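Putative adhesin (Komagataella phaffii, PDB 5FX8) is a putative adhesin of the cell wall and membrane that may mediate cell-cell interaction, represented here by its N-terminal part with two cohesin-like domains. Local coordinates at residues G174-I179 with V282-A287; V167-A172 with E259-S264; Q77-A82 with L90-S95. All blocks are in the same frame, centred on the assembly; numbering follows the deposited sequence.

Contact 1 (G174-I179 with V282-A287); sequences GDITNI and VDLTTA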
# COMPACT_ATOMS: atom_id res chain seq x y z
N GLY C 174 11.41 28.59 13.63
CA GLY C 174 11.07 27.75 12.51
C GLY C 174 9.76 27.03 12.77
O GLY C 174 9.00 27.52 13.59
N ASP C 175 9.40 25.92 12.10
CA ASP C 175 10.01 25.37 10.90
C ASP C 175 11.25 24.56 11.31
O ASP C 175 11.80 23.83 10.51
CB ASP C 175 10.28 26.51 9.88
CG ASP C 175 10.84 26.05 8.56
OD1 ASP C 175 11.65 25.12 8.52
OD2 ASP C 175 10.47 26.66 7.53
N ILE C 176 11.63 24.61 12.59
CA ILE C 176 12.91 24.01 12.99
C ILE C 176 12.86 22.49 12.84
O ILE C 176 11.96 21.82 13.35
CB ILE C 176 13.26 24.41 14.42
CG1 ILE C 176 13.55 25.91 14.51
CG2 ILE C 176 14.47 23.64 14.88
CD1 ILE C 176 13.79 26.38 15.90
N THR C 177 13.86 21.95 12.13
CA THR C 177 14.02 20.51 11.94
C THR C 177 15.30 19.94 12.54
O THR C 177 15.29 18.80 13.01
CB THR C 177 13.98 20.14 10.44
OG1 THR C 177 15.15 20.62 9.78
CG2 THR C 177 12.77 20.76 9.79
N ASN C 178 16.39 20.70 12.55
CA ASN C 178 17.63 20.22 13.15
C ASN C 178 18.28 21.32 13.97
O ASN C 178 18.16 22.51 13.67
CB ASN C 178 18.59 19.70 12.08
CG ASN C 178 18.01 18.54 11.33
OD1 ASN C 178 17.17 18.72 10.46
ND2 ASN C 178 18.44 17.33 11.68
N ILE C 179 18.96 20.90 15.03
CA ILE C 179 19.62 21.81 15.95
C ILE C 179 21.01 21.28 16.23
O ILE C 179 21.16 20.15 16.70
CB ILE C 179 18.83 21.96 17.25
CG1 ILE C 179 17.43 22.47 16.96
CG2 ILE C 179 19.59 22.88 18.18
CD1 ILE C 179 16.57 22.66 18.17
N VAL C 282 25.15 27.98 17.79
CA VAL C 282 23.90 27.28 17.54
C VAL C 282 23.58 27.42 16.07
O VAL C 282 23.45 28.55 15.57
CB VAL C 282 22.76 27.82 18.41
CG1 VAL C 282 21.46 27.20 17.99
CG2 VAL C 282 23.04 27.52 19.85
N ASP C 283 23.46 26.31 15.36
CA ASP C 283 23.08 26.31 13.96
C ASP C 283 21.70 25.68 13.83
O ASP C 283 21.50 24.55 14.28
CB ASP C 283 24.10 25.55 13.12
CG ASP C 283 25.47 26.14 13.23
OD1 ASP C 283 26.15 25.90 14.25
OD2 ASP C 283 25.86 26.87 12.30
N LEU C 284 20.76 26.41 13.25
CA LEU C 284 19.40 25.92 13.10
C LEU C 284 19.17 25.58 11.64
O LEU C 284 19.51 26.36 10.75
CB LEU C 284 18.39 26.97 13.55
CG LEU C 284 18.41 27.43 14.99
CD1 LEU C 284 17.33 28.40 15.15
CD2 LEU C 284 18.18 26.28 15.91
N THR C 285 18.60 24.41 11.40
CA THR C 285 18.16 24.04 10.07
C THR C 285 16.65 24.18 10.01
O THR C 285 15.92 23.68 10.87
CB THR C 285 18.57 22.62 9.73
OG1 THR C 285 19.99 22.58 9.59
CG2 THR C 285 17.91 22.19 8.44
N THR C 286 16.18 24.89 8.99
CA THR C 286 14.77 25.21 8.88
C THR C 286 14.32 24.97 7.43
O THR C 286 14.98 25.42 6.50
CB THR C 286 14.53 26.65 9.34
OG1 THR C 286 15.59 27.48 8.88
CG2 THR C 286 14.51 26.70 10.84
N ALA C 287 13.22 24.24 7.28
CA ALA C 287 12.68 23.82 5.98
C ALA C 287 12.51 24.95 4.97
O ALA C 287 12.40 26.12 5.35
CB ALA C 287 11.34 23.12 6.19
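A classic beta bulge joins Thr177 and Asn178 to Thr285, where strand 176-186 enters an antiparallel sheet of the second cohesin-like domain beside strand 275-286. The carbonyl of Thr285 receives two backbone N-H groups. Thr177 N lies 3.0 Å from Thr285 O and nearly along the C=O axis, while the bond from Asn178 N to the same oxygen, at 3.5 Å, is weak. Thr285 N returns a bond to Asn178 O at 3.0 Å, and the register slips by one residue between the Ile176-Thr286 and Asn178-Thr285 pairs.

At the bulge Thr177 OG1 sits between its own backbone N and carbonyl carbon (chi1 69°), from where it touches Thr285 CG2 at 3.4 Å and donates a hydrogen bond to Asn178 OD1 at 2.9 Å. Asn178 and Thr285 lie side by side, CB against CB at 3.7 Å, and the amide ND2 bonds to Glu238.

The other face, carrying Ile176, Ile179, Leu284 and Thr286, is mainly aliphatic, with Thr286 at its partly exposed end, where OG1 makes a weak bond to Ala293 O. Leu284 divides its two methyls: CD1 meets Ile176 CD1 at 4.1 Å where the side chains cross, and CD2 lies against Ile179 CG1 at 4.0 Å with the side chains pointing the same way. A lipoxygenase chain of the assembly approaches Thr177 and Asn178. The aliphatic face packs on the facing sheet through Ile169 of strand 162-170, as in a beta sandwich, and the bulge marks the strand's entry.

Contact 2 (V167-A172 with E259-S264); sequences VDIPGA and EVLRVS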
# COMPACT_ATOMS: atom_id res chain seq x y z
N VAL C 167 20.79 26.95 27.24
CA VAL C 167 20.65 27.36 25.85
C VAL C 167 19.21 27.09 25.46
O VAL C 167 18.77 25.94 25.43
CB VAL C 167 21.63 26.61 24.93
CG1 VAL C 167 21.49 27.12 23.53
CG2 VAL C 167 23.06 26.78 25.42
N ASP C 168 18.46 28.15 25.19
CA ASP C 168 17.06 28.04 24.81
C ASP C 168 16.92 28.16 23.30
O ASP C 168 17.45 29.09 22.70
CB ASP C 168 16.22 29.12 25.49
CG ASP C 168 15.93 28.79 26.93
OD1 ASP C 168 16.40 27.74 27.40
OD2 ASP C 168 15.23 29.58 27.60
N ILE C 169 16.20 27.22 22.70
CA ILE C 169 15.88 27.25 21.28
C ILE C 169 14.38 27.47 21.14
O ILE C 169 13.59 26.61 21.54
CB ILE C 169 16.30 25.96 20.57
CG1 ILE C 169 17.72 25.55 20.94
CG2 ILE C 169 16.08 26.15 19.08
CD1 ILE C 169 18.77 26.39 20.35
N PRO C 170 13.94 28.59 20.58
CA PRO C 170 12.50 28.82 20.43
C PRO C 170 11.96 28.18 19.16
O PRO C 170 12.48 28.39 18.06
CB PRO C 170 12.40 30.35 20.37
CG PRO C 170 13.67 30.77 19.81
CD PRO C 170 14.72 29.78 20.25
N GLY C 171 10.89 27.39 19.31
CA GLY C 171 10.19 26.86 18.17
C GLY C 171 9.51 27.92 17.34
O GLY C 171 9.30 27.72 16.15
N ALA C 172 9.20 29.05 17.93
CA ALA C 172 8.64 30.16 17.18
C ALA C 172 9.63 30.78 16.20
O ALA C 172 9.36 31.87 15.70
CB ALA C 172 8.14 31.22 18.16
N GLU C 259 6.74 25.96 21.56
CA GLU C 259 7.61 25.23 22.46
C GLU C 259 9.00 25.85 22.49
O GLU C 259 9.40 26.54 21.56
CB GLU C 259 7.69 23.76 22.05
CG GLU C 259 6.49 22.93 22.50
CD GLU C 259 6.58 21.49 22.04
OE1 GLU C 259 7.34 21.25 21.08
OE2 GLU C 259 5.89 20.61 22.62
N VAL C 260 9.71 25.63 23.59
CA VAL C 260 11.09 26.04 23.75
C VAL C 260 11.89 24.83 24.20
O VAL C 260 11.54 24.20 25.20
CB VAL C 260 11.25 27.20 24.75
CG1 VAL C 260 12.69 27.41 25.10
CG2 VAL C 260 10.73 28.48 24.18
N LEU C 261 12.95 24.51 23.46
CA LEU C 261 13.94 23.52 23.87
C LEU C 261 15.00 24.17 24.74
O LEU C 261 15.63 25.14 24.32
CB LEU C 261 14.61 22.87 22.66
CG LEU C 261 15.78 21.96 22.99
CD1 LEU C 261 15.27 20.80 23.73
CD2 LEU C 261 16.42 21.48 21.75
N ARG C 262 15.24 23.62 25.92
CA ARG C 262 16.22 24.17 26.84
C ARG C 262 17.27 23.11 27.14
O ARG C 262 16.95 22.07 27.70
CB ARG C 262 15.55 24.65 28.12
CG ARG C 262 16.52 24.98 29.25
CD ARG C 262 15.86 25.82 30.31
NE ARG C 262 15.65 27.17 29.81
CZ ARG C 262 14.94 28.09 30.45
NH1 ARG C 262 14.38 27.79 31.61
NH2 ARG C 262 14.80 29.30 29.93
N VAL C 263 18.51 23.38 26.78
CA VAL C 263 19.60 22.48 27.10
C VAL C 263 20.37 23.03 28.28
O VAL C 263 20.72 24.21 28.32
CB VAL C 263 20.52 22.29 25.88
CG1 VAL C 263 21.60 21.29 26.23
CG2 VAL C 263 19.73 21.78 24.73
N SER C 264 20.64 22.18 29.26
CA SER C 264 21.35 22.58 30.47
C SER C 264 22.65 21.80 30.56
O SER C 264 22.63 20.57 30.48
CB SER C 264 20.48 22.32 31.69
OG SER C 264 21.19 22.51 32.89
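Asp168 and Arg262 meet as a side-by-side salt bridge across a non-hydrogen-bonded pair of the antiparallel strands 162-170 and 260-268. The carboxylate lies almost flat with the guanidinium, their planes 16° apart. Arg262 NE, 2.6 Å from Asp168 OD1, comes to the syn lone pair of that oxygen, and NH2 gives Asp168 OD2 a second bond, whose modelled length is doubtful at this resolution. The arginine starts extended, with CG anti to the backbone N (chi1 168°), and its bend at chi3 (-72°) turns NE toward the acid. Both partners are buried, and their charges are shared further: Arg149 also pairs with Asp168, Asp208 with Arg262, and Phe209 makes a cation-pi contact with the guanidinium.

The opposite face is aliphatic and close-packed. Ile169 CB stands 4.1 Å from Leu261 CB, within a pair joined in both directions by backbone bonds, the shorter being Ile169 N to Leu261 O at 2.7 Å. Val167 and Val263 form the next hydrogen-bonded pair on this face.

Toward Ala172 the contact loosens. Gly171 N still reaches Glu259 O at 2.8 Å, but Ala172 is exposed and the Glu259 carboxylate turns from the strand pair, its OE1 bonding to Ala256 N. Strands 153-158 and 189-200 flank the pair in the sheet, while Val167, Ile169 and Leu261 pack against strands 176-186 and 275-286 of the facing sheet.

Contact 3 (Q77-A82 with L90-S95); sequences QVLSTA and LTFTFS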
# COMPACT_ATOMS: atom_id res chain seq x y z
N GLN C 77 45.98 58.42 43.21
CA GLN C 77 44.85 58.14 44.09
C GLN C 77 43.88 59.31 44.10
O GLN C 77 44.29 60.47 44.14
CB GLN C 77 45.32 57.86 45.51
CG GLN C 77 45.98 56.51 45.67
CD GLN C 77 46.30 56.16 47.11
OE1 GLN C 77 46.22 57.01 48.00
NE2 GLN C 77 46.68 54.90 47.34
N VAL C 78 42.59 58.99 44.08
CA VAL C 78 41.53 60.00 44.05
C VAL C 78 40.57 59.83 45.22
O VAL C 78 40.32 60.78 45.96
CB VAL C 78 40.77 59.97 42.71
CG1 VAL C 78 39.65 61.01 42.72
CG2 VAL C 78 41.73 60.21 41.55
N LEU C 79 40.03 58.63 45.39
CA LEU C 79 39.06 58.38 46.44
C LEU C 79 39.00 56.88 46.68
O LEU C 79 39.51 56.09 45.89
CB LEU C 79 37.69 58.93 46.07
CG LEU C 79 37.06 58.49 44.75
CD1 LEU C 79 36.30 57.23 44.93
CD2 LEU C 79 36.14 59.56 44.29
N SER C 80 38.35 56.52 47.77
CA SER C 80 38.05 55.15 48.08
C SER C 80 36.57 55.06 48.44
O SER C 80 35.96 56.07 48.81
CB SER C 80 38.91 54.65 49.21
OG SER C 80 38.59 55.34 50.37
N THR C 81 35.99 53.87 48.31
CA THR C 81 34.56 53.67 48.46
C THR C 81 34.29 52.60 49.50
O THR C 81 35.09 51.70 49.70
CB THR C 81 33.88 53.23 47.13
OG1 THR C 81 34.58 52.11 46.57
CG2 THR C 81 33.84 54.34 46.10
N ALA C 82 33.15 52.69 50.15
CA ALA C 82 32.71 51.61 51.01
C ALA C 82 31.19 51.69 51.06
O ALA C 82 30.64 52.78 50.95
CB ALA C 82 33.33 51.70 52.40
N LEU C 90 26.30 54.32 49.94
CA LEU C 90 27.64 54.21 49.42
C LEU C 90 28.38 55.51 49.72
O LEU C 90 27.88 56.59 49.41
CB LEU C 90 27.61 53.94 47.91
CG LEU C 90 28.94 53.65 47.22
CD1 LEU C 90 29.55 52.39 47.78
CD2 LEU C 90 28.78 53.54 45.73
N THR C 91 29.55 55.42 50.35
CA THR C 91 30.31 56.60 50.72
C THR C 91 31.56 56.71 49.87
O THR C 91 32.38 55.80 49.84
CB THR C 91 30.70 56.57 52.20
OG1 THR C 91 29.55 56.34 53.01
CG2 THR C 91 31.32 57.89 52.58
N PHE C 92 31.73 57.83 49.19
CA PHE C 92 32.98 58.10 48.51
C PHE C 92 33.81 59.00 49.41
O PHE C 92 33.30 59.99 49.95
CB PHE C 92 32.73 58.78 47.16
CG PHE C 92 31.91 57.97 46.20
CD1 PHE C 92 30.54 57.87 46.34
CD2 PHE C 92 32.49 57.36 45.13
CE1 PHE C 92 29.79 57.14 45.45
CE2 PHE C 92 31.75 56.64 44.25
CZ PHE C 92 30.40 56.53 44.41
N THR C 93 35.06 58.63 49.62
CA THR C 93 35.95 59.36 50.51
C THR C 93 37.23 59.72 49.78
O THR C 93 38.04 58.84 49.49
CB THR C 93 36.25 58.54 51.75
OG1 THR C 93 35.02 58.26 52.41
CG2 THR C 93 37.15 59.30 52.66
N PHE C 94 37.43 61.00 49.51
CA PHE C 94 38.63 61.43 48.81
C PHE C 94 39.86 61.34 49.70
O PHE C 94 39.77 61.40 50.93
CB PHE C 94 38.44 62.85 48.31
CG PHE C 94 37.36 62.99 47.28
CD1 PHE C 94 36.04 63.11 47.65
CD2 PHE C 94 37.67 63.03 45.94
CE1 PHE C 94 35.06 63.25 46.69
CE2 PHE C 94 36.70 63.17 45.00
CZ PHE C 94 35.40 63.28 45.37
N SER C 95 41.03 61.21 49.07
CA SER C 95 42.29 60.85 49.76
C SER C 95 43.33 61.95 49.58
O SER C 95 44.39 61.77 48.98
CB SER C 95 42.80 59.49 49.21
OG SER C 95 41.77 58.52 49.09
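Ser80 and Thr93 exchange two backbone hydrogen bonds in the hairpin of strands 77-84 and 89-94, with Thr93 N 2.8 Å from Ser80 O and Ser80 N 2.9 Å from Thr93 O. Ala82 and Thr91 repeat the exchange nearer the turn; there Thr91 N points almost straight at Ala82 O, 2.9 Å away. At the far end Ser95 N reaches Val78 O, coming from above the carbonyl plane.

Outward from the backbone, Leu79, Thr81, Phe92 and Phe94 share one face. Leu79 CG sits between its own backbone N and carbonyl carbon (chi1 55°), and from there the two methyls of Leu79 reach different rings. Leu79 CD2 lies over a face of Phe94, 4.1 Å from the ring centroid in a CH-pi contact, whereas Leu79 CD1 touches the edge of Phe92 at Phe92 CD2, 3.8 Å away and in the ring plane. Thr81 CG2 also meets Phe92 CD2, at 3.4 Å. Phe29 and Phe31 add edge-to-face rings to Phe92.

Ser80, Ala82, Thr91 and Thr93 line the other face, so the chemistry implies a two-sided hairpin: a mainly apolar, aromatic side turned into the domain core, where the one hydroxyl, of Thr81, is bonded to Ser66 O, and a small, largely hydroxylated side turned outward.

Overall arrangement
Contacts 1 and 2 belong to the two facing sheets of the second cohesin-like domain, with centres 12 Å apart. Their segments alternate along the chain: strand 162-170 leads into strand 176-186, and strand 260-268 is followed by strand 275-286, each succession passing from one sheet to the other. Between the sheets, Ile179 CD1 packs 3.6 Å from Ile169 CG2 and Val282 CG1 3.7 Å from Ile169 CD1, making Ile169 a shared element of the sandwich interior. Contact 3 lies in the first cohesin-like domain, across the chain's centre; its nearest atoms are about 37 Å from contact 1 and about 32 Å from contact 2, without touching either.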